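Local coordinates for protein endoglucanase EG-II (Hypocrea jecorina, PDB 3QR3) that probably hydrolyses internal beta-1,4-glycosidic bonds of cellulose, acting as a fungal endoglucanase of glycosyl hydrolase family 5 with a TIM-barrel catalytic domain, at residues His105-Trp110 / Glu149-Asn154; Gly113-Gly118 / Asn156-Thr161; Ala123-Leu128 / Gln163-Ala168; Ile179-Asn184 / Leu214-His219. All blocks are in the same frame, centred on the assembly; numbering follows the deposited sequence.

Contact 1: residues His105-Trp110 / Glu149-Asn154; sequences HNYARW and EPHDVN
The guanidinium of Arg109 and the imidazole of His151 lie flat on one another, their centres 3.9 Å apart and their planes only 8° from parallel, with Arg109 NH1 over the middle of the ring. Trp186 also stacks on the His151 ring. In its own plane the guanidinium edge meets two carbonyl oxygens. Arg109 NH1 and NH2 close end-on on His151 O, at 2.9 and 3.0 Å, and NH1 also donates to Tyr107 O at 2.9 Å, nearly along the C=O axis. At the imidazole edge, His151 ND1 gives a nearly straight bond of 2.7 Å to the anti lone pair of Asp152 OD2. His151 NE2 bonds to Thr19 O; acceptors at both ring nitrogens would suit a protonated ring beside Asp152, although the stacked arginine would tend to oppose that charge. An alanine in place of Arg109 would probably loosen the turn 106-109 from the loop 149-154, since the stack and both bonds to His151 O would go. Next to the arginine in sequence, Ala108 CB packs on Pro150 CB at 3.9 Å. The Tyr107 ring runs alongside Glu149, whose OE2 is bonded to His219, with ring and carboxylate planes 76° apart. Asn148, Glu149 and Pro150 form the Asn-Glu-Pro signature of family 5, which follows the fourth barrel strand and in relatives carries the acid/base glutamate of the active site.

Contact 2: residues Gly113-Gly118 / Asn156-Thr161; sequences GIIGQG and NTWAAT
Gln117 has CG anti to its carbonyl carbon (chi1 -55°) and an extended chain beyond, which sends the amide straight out to meet Thr157 tip to tip, NE2 lying 3.5 Å from Thr157 CB. In both Ile115 and Thr161 the CG2 methyl is anti to the backbone N; the two side chains cross at about a right angle, and Ile115 CG2 meets Thr161 CG2 at 3.8 Å. No direct hydrogen bond joins turn and helix. A single water does the polar work instead: it accepts from Gln117 NE2 at 2.7 Å and donates to Ile115 O at 2.8 Å and to Thr161 OG1 at 2.9 Å. Thr161 OG1 is also hydrogen-bonded to Asn122 ND2. This water sits in the plane of the Trp158 indole, at its edge, as does Ile115 CD1. Gln117 OE1 in turn accepts from Asn154 N, so both ends of the amide are held. A leucine in place of Gln117 would probably leave the bridging water poorly fixed and would lose the bond to Asn154. The type II turn from Ile114 to Gln117 places Gly116 against the helix, where a beta carbon would come only 3.1 Å from Thr161 OG1. Leading into the turn, strand 113-114 pairs antiparallel with strand 109-110, and Ile115 continues with a backbone bond to Ala108. Phe125 of helix 122-136 packs against Ile115, Trp158 and Thr161, while Trp158 NE1, on helix 155-171, is hydrogen-bonded to Pro182 O at strand 179-182.

Contact 3: residues Ala123-Leu128 / Gln163-Ala168; sequences AQFTSL and QEVVTA
Two successive outer helices of the TIM barrel, 122-136 and 155-171, run in the same general direction here, their short segments crossing at -35° with axes 9.0 Å apart. Thr126 buries more area against the other helix than any other residue here. Its OG1 takes the crowded position between the backbone N and the carbonyl carbon (chi1 63°), and this turns CG2 across to the other helix. There the methyl crosses Glu164 obliquely and lies 3.8 Å from Glu164 CB, with Val165 CG2 near it on the next residue. The Thr126 hydroxyl is occupied within its own helix by a weak bond to Asn122 O. One turn further along helix 155-171, Ala168 CB faces Thr126 CB at 4.2 Å. The backbones come nearest at Thr126 CA and Val165 CA, 5.1 Å apart. The inner half of the contact belongs to Phe125. With CG anti to the backbone N, its ring swings over toward the second helix and crosses Val165 obliquely, so that Phe125 CE2 meets Val165 CG2 at 3.5 Å. The same ring packs on Ile115 and Trp158, and it stands edge-to-face with Trp129 of its own helix. The closest approaches are mainly carbon to carbon, and no hydrogen bond runs from one segment to the other. Behind the interface, Gln163 O takes two bonds from Thr167, one from the backbone N and one from the hydroxyl OG1, which donates at 2.9 Å from above the carbonyl plane.

Contact 4: residues Ile179-Asn184 / Leu214-His219; sequences ISLPGN and LIFDVH
Three backbone hydrogen bonds zip these strands together in parallel register. Ile215 N donates to Ile179 O at 2.9 Å, almost along the C=O axis; Leu181 N donates to Ile215 O at 2.8 Å, and Asp217 N to Leu181 O at 3.0 Å, the last from above the carbonyl plane. Past the final bond a water takes over, accepting from Gly183 N and donating to Asp217 O. On one face, Ser180 OG donates to Asp217 OD2 at 2.8 Å, coming from above the carboxylate plane. On the other, Leu181 CD1 fills the angle between Leu214 CB (4.0 Å) and Phe216 CE1 (3.9 Å), while Ile179 and Leu214 lie side by side. A second shell fixes the buried polar pair: Trp143 NE1 bonds to Ser180 OG, and Thr259 OG1 holds Asp217 OD1, the other carboxylate oxygen. The strands flank helix 197-201 in a beta-alpha-beta unit of the barrel. Helix 155-171 covers the leucine face through Val162 and Arg170. Strand 256-261 continues the sheet beyond 214-219, and on the far side Ser180 bonds by backbone to Phe144 of strand 142-145.

Overall arrangement
All four contacts fall in one arc of the TIM barrel. The segments of contacts 1, 2 and 3 alternate along the chain: their first halves come in order over 105-128, their second over 149-168, and contact 4 follows. Contacts 1 and 2, with centres 9 Å apart, share the small sheet of strands 109-110 and 113-114; contacts 2 and 3, 11 Å apart, share helix 155-171. Val166 of that helix packs on Ile179, Leu181 and Leu214, joining contact 3 to contact 4, the two centres being about 15 Å apart. Contact 1 meets contact 4 through the Glu149-His219 bond, which ties the loop after strand 142-145 to strand 214-219, probably at the active-site end of the barrel.

Contact 1: residues His105-Trp110 / Glu149-Asn154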
loop_
_atom_site.group_PDB
_atom_site.type_symbol
_atom_site.label_atom_id
_atom_site.label_comp_id
_atom_site.label_asym_id
_atom_site.label_seq_id
_atom_site.Cartn_x
_atom_site.Cartn_y
_atom_site.Cartn_z
ATOM N N HIS A 105 8.107 0.741 2.314
ATOM C CA HIS A 105 8.303 -0.134 1.159
ATOM C C HIS A 105 9.597 -0.954 1.316
ATOM O O HIS A 105 10.528 -0.807 0.528
ATOM C CB HIS A 105 8.343 0.722 -0.118
ATOM C CG HIS A 105 7.707 0.075 -1.309
ATOM N ND1 HIS A 105 6.342 -0.114 -1.417
ATOM C CD2 HIS A 105 8.249 -0.422 -2.445
ATOM C CE1 HIS A 105 6.074 -0.704 -2.571
ATOM N NE2 HIS A 105 7.214 -0.897 -3.215
ATOM N N ASN A 106 9.656 -1.821 2.327
ATOM C CA ASN A 106 10.936 -2.440 2.685
ATOM C C ASN A 106 11.064 -3.966 2.715
ATOM O O ASN A 106 12.108 -4.484 3.098
ATOM C CB ASN A 106 11.456 -1.865 3.994
ATOM C CG ASN A 106 12.247 -0.599 3.793
ATOM O OD1 ASN A 106 13.473 -0.612 3.839
ATOM N ND2 ASN A 106 11.550 0.507 3.565
ATOM N N TYR A 107 10.015 -4.676 2.324
ATOM C CA TYR A 107 10.073 -6.126 2.191
ATOM C C TYR A 107 10.527 -6.807 3.486
ATOM O O TYR A 107 11.189 -7.845 3.449
ATOM C CB TYR A 107 10.989 -6.499 1.021
ATOM C CG TYR A 107 10.599 -5.797 -0.262
ATOM C CD1 TYR A 107 11.102 -4.541 -0.566
ATOM C CD2 TYR A 107 9.708 -6.380 -1.153
ATOM C CE1 TYR A 107 10.742 -3.886 -1.728
ATOM C CE2 TYR A 107 9.338 -5.725 -2.333
ATOM C CZ TYR A 107 9.864 -4.482 -2.606
ATOM O OH TYR A 107 9.513 -3.819 -3.756
ATOM N N ALA A 108 10.163 -6.202 4.615
ATOM C CA ALA A 108 10.464 -6.724 5.955
ATOM C C ALA A 108 11.959 -6.721 6.236
ATOM O O ALA A 108 12.441 -7.460 7.089
ATOM C CB ALA A 108 9.875 -8.132 6.154
ATOM N N ARG A 109 12.681 -5.864 5.529
ATOM C CA ARG A 109 14.128 -5.886 5.570
ATOM C C ARG A 109 14.734 -4.491 5.660
ATOM O O ARG A 109 14.106 -3.494 5.308
ATOM C CB ARG A 109 14.671 -6.596 4.327
ATOM C CG ARG A 109 14.552 -8.118 4.366
ATOM C CD ARG A 109 14.880 -8.707 2.989
ATOM N NE ARG A 109 14.888 -10.171 2.988
ATOM C CZ ARG A 109 13.796 -10.923 3.023
ATOM N NH1 ARG A 109 12.593 -10.354 3.077
ATOM N NH2 ARG A 109 13.901 -12.244 3.001
ATOM N N TRP A 110 15.967 -4.435 6.145
ATOM C CA TRP A 110 16.767 -3.226 6.062
ATOM C C TRP A 110 18.131 -3.638 5.522
ATOM O O TRP A 110 18.867 -4.371 6.186
ATOM C CB TRP A 110 16.863 -2.579 7.444
ATOM C CG TRP A 110 17.868 -1.456 7.613
ATOM C CD1 TRP A 110 19.227 -1.577 7.770
ATOM C CD2 TRP A 110 17.579 -0.053 7.719
ATOM N NE1 TRP A 110 19.799 -0.332 7.943
ATOM C CE2 TRP A 110 18.809 0.618 7.916
ATOM C CE3 TRP A 110 16.398 0.702 7.661
ATOM C CZ2 TRP A 110 18.893 2.007 8.046
ATOM C CZ3 TRP A 110 16.483 2.086 7.790
ATOM C CH2 TRP A 110 17.727 2.724 7.972
ATOM N N GLU A 149 5.217 -6.135 1.282
ATOM C CA GLU A 149 5.713 -7.406 0.738
ATOM C C GLU A 149 6.813 -8.144 1.511
ATOM O O GLU A 149 7.892 -8.411 0.962
ATOM C CB GLU A 149 6.100 -7.233 -0.739
ATOM C CG GLU A 149 4.883 -6.895 -1.585
ATOM C CD GLU A 149 5.103 -7.041 -3.072
ATOM O OE1 GLU A 149 6.248 -7.300 -3.479
ATOM O OE2 GLU A 149 4.111 -6.906 -3.828
ATOM N N PRO A 150 6.534 -8.505 2.782
ATOM C CA PRO A 150 7.424 -9.465 3.429
ATOM C C PRO A 150 7.518 -10.704 2.563
ATOM O O PRO A 150 6.525 -11.088 1.931
ATOM C CB PRO A 150 6.684 -9.810 4.734
ATOM C CG PRO A 150 5.840 -8.593 5.019
ATOM C CD PRO A 150 5.384 -8.153 3.636
ATOM N N HIS A 151 8.696 -11.316 2.531
ATOM C CA HIS A 151 8.891 -12.552 1.789
ATOM C C HIS A 151 10.040 -13.349 2.390
ATOM O O HIS A 151 10.999 -12.776 2.907
ATOM C CB HIS A 151 9.172 -12.266 0.314
ATOM C CG HIS A 151 10.441 -11.499 0.074
ATOM N ND1 HIS A 151 11.654 -12.117 -0.139
ATOM C CD2 HIS A 151 10.682 -10.167 0.015
ATOM C CE1 HIS A 151 12.590 -11.199 -0.323
ATOM N NE2 HIS A 151 12.026 -10.007 -0.244
ATOM N N ASP A 152 9.939 -14.669 2.303
ATOM C CA ASP A 152 10.977 -15.544 2.810
ATOM C C ASP A 152 11.361 -15.174 4.242
ATOM O O ASP A 152 12.536 -15.135 4.579
ATOM C CB ASP A 152 12.197 -15.480 1.888
ATOM C CG ASP A 152 11.827 -15.705 0.426
ATOM O OD1 ASP A 152 11.435 -16.839 0.086
ATOM O OD2 ASP A 152 11.924 -14.750 -0.379
ATOM N N VAL A 153 10.367 -14.882 5.078
ATOM C CA VAL A 153 10.624 -14.694 6.504
ATOM C C VAL A 153 9.937 -15.805 7.308
ATOM O O VAL A 153 9.087 -16.519 6.779
ATOM C CB VAL A 153 10.142 -13.312 7.002
ATOM C CG1 VAL A 153 10.732 -12.189 6.140
ATOM C CG2 VAL A 153 8.609 -13.240 7.009
ATOM N N ASN A 154 10.332 -15.967 8.569
ATOM C CA ASN A 154 9.621 -16.849 9.495
ATOM C C ASN A 154 8.314 -16.171 9.871
ATOM O O ASN A 154 8.320 -15.129 10.532
ATOM C CB ASN A 154 10.466 -17.105 10.754
ATOM C CG ASN A 154 9.792 -18.074 11.735
ATOM O OD1 ASN A 154 8.663 -17.854 12.176
ATOM N ND2 ASN A 154 10.494 -19.147 12.079
#

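Contact 2: residues Gly113-Gly118 / Asn156-Thr161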
loop_
_atom_site.group_PDB
_atom_site.type_symbol
_atom_site.label_atom_id
_atom_site.label_comp_id
_atom_site.label_asym_id
_atom_site.label_seq_id
_atom_site.Cartn_x
_atom_site.Cartn_y
_atom_site.Cartn_z
ATOM N N GLY A 113 18.898 -7.340 5.735
ATOM C CA GLY A 113 18.641 -7.983 7.021
ATOM C C GLY A 113 17.157 -8.007 7.360
ATOM O O GLY A 113 16.468 -6.997 7.230
ATOM N N ILE A 114 16.654 -9.152 7.801
ATOM C CA ILE A 114 15.226 -9.283 8.100
ATOM C C ILE A 114 14.897 -8.750 9.491
ATOM O O ILE A 114 15.537 -9.112 10.471
ATOM C CB ILE A 114 14.766 -10.738 8.008
ATOM C CG1 ILE A 114 14.899 -11.251 6.578
ATOM C CG2 ILE A 114 13.334 -10.884 8.500
ATOM C CD1 ILE A 114 14.807 -12.787 6.481
ATOM N N ILE A 115 13.906 -7.873 9.567
ATOM C CA ILE A 115 13.468 -7.323 10.840
ATOM C C ILE A 115 13.157 -8.453 11.826
ATOM O O ILE A 115 12.327 -9.318 11.550
ATOM C CB ILE A 115 12.211 -6.450 10.670
ATOM C CG1 ILE A 115 12.498 -5.252 9.756
ATOM C CG2 ILE A 115 11.710 -5.963 12.008
ATOM C CD1 ILE A 115 11.194 -4.592 9.235
ATOM N N GLY A 116 13.847 -8.445 12.960
ATOM C CA GLY A 116 13.608 -9.406 14.020
ATOM C C GLY A 116 14.159 -10.791 13.738
ATOM O O GLY A 116 13.962 -11.709 14.525
ATOM N N GLN A 117 14.842 -10.946 12.611
ATOM C CA GLN A 117 15.357 -12.250 12.207
ATOM C C GLN A 117 16.772 -12.134 11.627
ATOM O O GLN A 117 17.088 -12.722 10.588
ATOM C CB GLN A 117 14.389 -12.913 11.210
ATOM C CG GLN A 117 12.958 -13.017 11.768
ATOM C CD GLN A 117 11.929 -13.537 10.765
ATOM O OE1 GLN A 117 12.242 -14.311 9.858
ATOM N NE2 GLN A 117 10.685 -13.115 10.940
ATOM N N GLY A 118 17.622 -11.379 12.319
ATOM C CA GLY A 118 18.994 -11.186 11.877
ATOM C C GLY A 118 19.299 -9.751 11.478
ATOM O O GLY A 118 20.433 -9.307 11.595
ATOM N N ASN A 156 5.975 -16.894 11.942
ATOM C CA ASN A 156 5.629 -16.848 13.359
ATOM C C ASN A 156 6.319 -15.663 14.011
ATOM O O ASN A 156 5.703 -14.878 14.727
ATOM C CB ASN A 156 6.031 -18.146 14.074
ATOM C CG ASN A 156 5.380 -19.371 13.467
ATOM O OD1 ASN A 156 4.172 -19.569 13.592
ATOM N ND2 ASN A 156 6.177 -20.200 12.805
ATOM N N THR A 157 7.611 -15.535 13.747
ATOM C CA THR A 157 8.364 -14.407 14.271
ATOM C C THR A 157 7.851 -13.085 13.696
ATOM O O THR A 157 7.692 -12.108 14.428
ATOM C CB THR A 157 9.859 -14.584 13.989
ATOM O OG1 THR A 157 10.251 -15.886 14.433
ATOM C CG2 THR A 157 10.677 -13.526 14.716
ATOM N N TRP A 158 7.569 -13.062 12.394
ATOM C CA TRP A 158 7.002 -11.855 11.766
ATOM C C TRP A 158 5.684 -11.395 12.421
ATOM O O TRP A 158 5.506 -10.206 12.698
ATOM C CB TRP A 158 6.828 -12.042 10.249
ATOM C CG TRP A 158 6.223 -10.839 9.555
ATOM C CD1 TRP A 158 5.038 -10.791 8.875
ATOM C CD2 TRP A 158 6.775 -9.516 9.485
ATOM N NE1 TRP A 158 4.825 -9.525 8.383
ATOM C CE2 TRP A 158 5.871 -8.724 8.745
ATOM C CE3 TRP A 158 7.944 -8.927 9.971
ATOM C CZ2 TRP A 158 6.097 -7.377 8.492
ATOM C CZ3 TRP A 158 8.166 -7.586 9.716
ATOM C CH2 TRP A 158 7.247 -6.829 8.981
ATOM N N ALA A 159 4.764 -12.326 12.676
ATOM C CA ALA A 159 3.501 -11.978 13.335
ATOM C C ALA A 159 3.710 -11.324 14.703
ATOM O O ALA A 159 2.973 -10.414 15.081
ATOM C CB ALA A 159 2.604 -13.218 13.481
ATOM N N ALA A 160 4.699 -11.806 15.454
ATOM C CA ALA A 160 5.063 -11.196 16.730
ATOM C C ALA A 160 5.542 -9.762 16.519
ATOM O O ALA A 160 5.141 -8.848 17.243
ATOM C CB ALA A 160 6.147 -12.024 17.432
ATOM N N THR A 161 6.402 -9.575 15.519
ATOM C CA THR A 161 6.890 -8.244 15.155
ATOM C C THR A 161 5.708 -7.344 14.830
ATOM O O THR A 161 5.603 -6.209 15.328
ATOM C CB THR A 161 7.857 -8.321 13.949
ATOM O OG1 THR A 161 9.011 -9.083 14.320
ATOM C CG2 THR A 161 8.289 -6.916 13.467
HETATM O O HOH W 1 10.209 -10.891 12.464
#

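Contact 3: residues Ala123-Leu128 / Gln163-Ala168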
loop_
_atom_site.group_PDB
_atom_site.type_symbol
_atom_site.label_atom_id
_atom_site.label_comp_id
_atom_site.label_asym_id
_atom_site.label_seq_id
_atom_site.Cartn_x
_atom_site.Cartn_y
_atom_site.Cartn_z
ATOM N N ALA A 123 12.559 -3.595 18.215
ATOM C CA ALA A 123 12.536 -2.245 18.783
ATOM C C ALA A 123 12.976 -1.178 17.777
ATOM O O ALA A 123 12.499 -0.038 17.811
ATOM C CB ALA A 123 13.387 -2.170 20.042
ATOM N N GLN A 124 13.894 -1.529 16.886
ATOM C CA GLN A 124 14.370 -0.546 15.911
ATOM C C GLN A 124 13.281 -0.252 14.859
ATOM O O GLN A 124 13.263 0.818 14.250
ATOM C CB GLN A 124 15.666 -1.021 15.258
ATOM C CG GLN A 124 16.906 -0.889 16.158
ATOM C CD GLN A 124 18.137 -1.556 15.568
ATOM O OE1 GLN A 124 18.058 -2.651 15.011
ATOM N NE2 GLN A 124 19.290 -0.894 15.691
ATOM N N PHE A 125 12.380 -1.212 14.666
ATOM C CA PHE A 125 11.279 -1.084 13.711
ATOM C C PHE A 125 10.064 -0.443 14.375
ATOM O O PHE A 125 9.410 0.407 13.777
ATOM C CB PHE A 125 10.947 -2.468 13.117
ATOM C CG PHE A 125 9.832 -2.467 12.097
ATOM C CD1 PHE A 125 9.854 -1.607 11.006
ATOM C CD2 PHE A 125 8.789 -3.384 12.202
ATOM C CE1 PHE A 125 8.825 -1.634 10.054
ATOM C CE2 PHE A 125 7.765 -3.419 11.261
ATOM C CZ PHE A 125 7.784 -2.544 10.187
ATOM N N THR A 126 9.763 -0.832 15.614
ATOM C CA THR A 126 8.602 -0.264 16.296
ATOM C C THR A 126 8.874 1.216 16.587
ATOM O O THR A 126 7.960 2.041 16.620
ATOM C CB THR A 126 8.253 -1.004 17.618
ATOM O OG1 THR A 126 9.334 -0.859 18.543
ATOM C CG2 THR A 126 8.000 -2.493 17.375
ATOM N N SER A 127 10.141 1.545 16.805
ATOM C CA SER A 127 10.553 2.936 16.979
ATOM C C SER A 127 10.154 3.810 15.780
ATOM O O SER A 127 9.756 4.965 15.944
ATOM C CB SER A 127 12.061 3.007 17.196
ATOM O OG SER A 127 12.611 4.122 16.534
ATOM N N LEU A 128 10.262 3.255 14.578
ATOM C CA LEU A 128 9.822 3.971 13.382
ATOM C C LEU A 128 8.312 4.204 13.458
ATOM O O LEU A 128 7.836 5.327 13.330
ATOM C CB LEU A 128 10.170 3.175 12.124
ATOM C CG LEU A 128 9.486 3.645 10.839
ATOM C CD1 LEU A 128 10.114 4.950 10.366
ATOM C CD2 LEU A 128 9.553 2.561 9.748
ATOM N N GLN A 163 2.644 -7.642 15.792
ATOM C CA GLN A 163 1.931 -7.362 17.043
ATOM C C GLN A 163 2.600 -6.230 17.835
ATOM O O GLN A 163 1.929 -5.337 18.356
ATOM C CB GLN A 163 1.831 -8.627 17.908
ATOM C CG GLN A 163 1.207 -8.401 19.284
ATOM C CD GLN A 163 -0.266 -8.001 19.206
ATOM O OE1 GLN A 163 -1.150 -8.851 19.074
ATOM N NE2 GLN A 163 -0.530 -6.695 19.292
ATOM N N GLU A 164 3.925 -6.269 17.936
ATOM C CA GLU A 164 4.652 -5.204 18.622
ATOM C C GLU A 164 4.408 -3.841 17.944
ATOM O O GLU A 164 4.281 -2.812 18.603
ATOM C CB GLU A 164 6.156 -5.512 18.671
ATOM C CG GLU A 164 6.567 -6.639 19.637
ATOM C CD GLU A 164 8.051 -6.567 19.998
ATOM O OE1 GLU A 164 8.612 -5.444 19.990
ATOM O OE2 GLU A 164 8.656 -7.625 20.290
ATOM N N VAL A 165 4.350 -3.829 16.624
ATOM C CA VAL A 165 4.065 -2.578 15.912
ATOM C C VAL A 165 2.651 -2.073 16.206
ATOM O O VAL A 165 2.457 -0.910 16.560
ATOM C CB VAL A 165 4.279 -2.727 14.397
ATOM C CG1 VAL A 165 3.786 -1.484 13.651
ATOM C CG2 VAL A 165 5.760 -2.962 14.115
ATOM N N VAL A 166 1.660 -2.946 16.080
ATOM C CA VAL A 166 0.288 -2.546 16.409
ATOM C C VAL A 166 0.197 -1.978 17.832
ATOM O O VAL A 166 -0.438 -0.948 18.069
ATOM C CB VAL A 166 -0.711 -3.703 16.238
ATOM C CG1 VAL A 166 -2.048 -3.351 16.895
ATOM C CG2 VAL A 166 -0.902 -4.016 14.752
ATOM N N THR A 167 0.854 -2.633 18.778
ATOM C CA THR A 167 0.843 -2.142 20.150
ATOM C C THR A 167 1.470 -0.756 20.235
ATOM O O THR A 167 0.954 0.129 20.918
ATOM C CB THR A 167 1.568 -3.107 21.097
ATOM O OG1 THR A 167 0.984 -4.407 20.970
ATOM C CG2 THR A 167 1.457 -2.629 22.552
ATOM N N ALA A 168 2.575 -0.561 19.523
ATOM C CA ALA A 168 3.247 0.736 19.544
ATOM C C ALA A 168 2.367 1.831 18.955
ATOM O O ALA A 168 2.322 2.952 19.466
ATOM C CB ALA A 168 4.575 0.668 18.814
#

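Contact 4: residues Ile179-Asn184 / Leu214-His219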
loop_
_atom_site.group_PDB
_atom_site.type_symbol
_atom_site.label_atom_id
_atom_site.label_comp_id
_atom_site.label_asym_id
_atom_site.label_seq_id
_atom_site.Cartn_x
_atom_site.Cartn_y
_atom_site.Cartn_z
ATOM N N ILE A 179 -5.134 -0.200 10.510
ATOM C CA ILE A 179 -3.761 -0.687 10.470
ATOM C C ILE A 179 -3.713 -1.949 9.602
ATOM O O ILE A 179 -4.527 -2.843 9.771
ATOM C CB ILE A 179 -3.224 -1.013 11.882
ATOM C CG1 ILE A 179 -3.294 0.218 12.786
ATOM C CG2 ILE A 179 -1.786 -1.510 11.807
ATOM C CD1 ILE A 179 -2.896 -0.075 14.239
ATOM N N SER A 180 -2.771 -2.005 8.664
ATOM C CA SER A 180 -2.598 -3.172 7.801
ATOM C C SER A 180 -1.835 -4.288 8.489
ATOM O O SER A 180 -0.872 -4.030 9.212
ATOM C CB SER A 180 -1.791 -2.794 6.559
ATOM O OG SER A 180 -2.516 -1.931 5.712
ATOM N N LEU A 181 -2.249 -5.530 8.239
ATOM C CA LEU A 181 -1.487 -6.703 8.657
ATOM C C LEU A 181 -0.983 -7.439 7.406
ATOM O O LEU A 181 -1.756 -8.122 6.733
ATOM C CB LEU A 181 -2.364 -7.634 9.510
ATOM C CG LEU A 181 -3.096 -7.001 10.700
ATOM C CD1 LEU A 181 -3.957 -8.022 11.433
ATOM C CD2 LEU A 181 -2.102 -6.337 11.667
ATOM N N PRO A 182 0.313 -7.290 7.075
ATOM C CA PRO A 182 0.828 -7.940 5.861
ATOM C C PRO A 182 1.470 -9.304 6.105
ATOM O O PRO A 182 2.204 -9.481 7.083
ATOM C CB PRO A 182 1.879 -6.943 5.381
ATOM C CG PRO A 182 2.478 -6.434 6.704
ATOM C CD PRO A 182 1.322 -6.405 7.695
ATOM N N GLY A 183 1.214 -10.249 5.206
ATOM C CA GLY A 183 1.731 -11.599 5.341
ATOM C C GLY A 183 2.915 -11.914 4.441
ATOM O O GLY A 183 3.464 -11.024 3.776
ATOM N N ASN A 184 3.291 -13.195 4.415
ATOM C CA ASN A 184 4.446 -13.698 3.665
ATOM C C ASN A 184 4.178 -13.791 2.162
ATOM O O ASN A 184 3.131 -13.365 1.677
ATOM C CB ASN A 184 4.815 -15.087 4.198
ATOM C CG ASN A 184 6.302 -15.261 4.449
ATOM O OD1 ASN A 184 7.133 -14.411 4.093
ATOM N ND2 ASN A 184 6.649 -16.376 5.075
ATOM N N LEU A 214 -8.103 -3.688 12.322
ATOM C CA LEU A 214 -6.886 -4.369 11.926
ATOM C C LEU A 214 -7.260 -5.156 10.695
ATOM O O LEU A 214 -8.012 -6.127 10.769
ATOM C CB LEU A 214 -6.376 -5.289 13.045
ATOM C CG LEU A 214 -6.059 -4.627 14.388
ATOM C CD1 LEU A 214 -5.496 -5.649 15.388
ATOM C CD2 LEU A 214 -5.087 -3.454 14.232
ATOM N N ILE A 215 -6.753 -4.710 9.550
ATOM C CA ILE A 215 -7.224 -5.192 8.267
ATOM C C ILE A 215 -6.134 -5.990 7.588
ATOM O O ILE A 215 -4.990 -5.548 7.538
ATOM C CB ILE A 215 -7.614 -3.995 7.370
ATOM C CG1 ILE A 215 -8.556 -3.044 8.131
ATOM C CG2 ILE A 215 -8.209 -4.477 6.035
ATOM C CD1 ILE A 215 -9.880 -3.703 8.579
ATOM N N PHE A 216 -6.473 -7.168 7.069
ATOM C CA PHE A 216 -5.474 -7.952 6.356
ATOM C C PHE A 216 -5.120 -7.261 5.040
ATOM O O PHE A 216 -5.993 -6.826 4.306
ATOM C CB PHE A 216 -5.952 -9.388 6.131
ATOM C CG PHE A 216 -6.169 -10.163 7.422
ATOM C CD1 PHE A 216 -5.110 -10.408 8.292
ATOM C CD2 PHE A 216 -7.424 -10.641 7.753
ATOM C CE1 PHE A 216 -5.304 -11.122 9.478
ATOM C CE2 PHE A 216 -7.631 -11.355 8.929
ATOM C CZ PHE A 216 -6.566 -11.599 9.797
ATOM N N ASP A 217 -3.829 -7.153 4.756
ATOM C CA ASP A 217 -3.356 -6.383 3.596
ATOM C C ASP A 217 -2.769 -7.360 2.580
ATOM O O ASP A 217 -1.738 -7.971 2.846
ATOM C CB ASP A 217 -2.264 -5.412 4.081
ATOM C CG ASP A 217 -1.898 -4.355 3.062
ATOM O OD1 ASP A 217 -1.939 -4.654 1.850
ATOM O OD2 ASP A 217 -1.544 -3.223 3.484
ATOM N N VAL A 218 -3.419 -7.526 1.429
ATOM C CA VAL A 218 -2.887 -8.426 0.399
ATOM C C VAL A 218 -2.576 -7.713 -0.912
ATOM O O VAL A 218 -3.075 -6.620 -1.158
ATOM C CB VAL A 218 -3.834 -9.609 0.109
ATOM C CG1 VAL A 218 -3.932 -10.536 1.330
ATOM C CG2 VAL A 218 -5.204 -9.110 -0.313
ATOM N N HIS A 219 -1.737 -8.353 -1.731
ATOM C CA HIS A 219 -1.389 -7.907 -3.070
ATOM C C HIS A 219 -1.726 -9.020 -4.054
ATOM O O HIS A 219 -1.695 -10.193 -3.698
ATOM C CB HIS A 219 0.116 -7.643 -3.159
ATOM C CG HIS A 219 0.562 -6.423 -2.421
ATOM N ND1 HIS A 219 1.809 -5.861 -2.602
ATOM C CD2 HIS A 219 -0.078 -5.637 -1.523
ATOM C CE1 HIS A 219 1.923 -4.793 -1.836
ATOM N NE2 HIS A 219 0.790 -4.632 -1.172
HETATM O O HOH W 2 -0.407 -10.520 2.890
#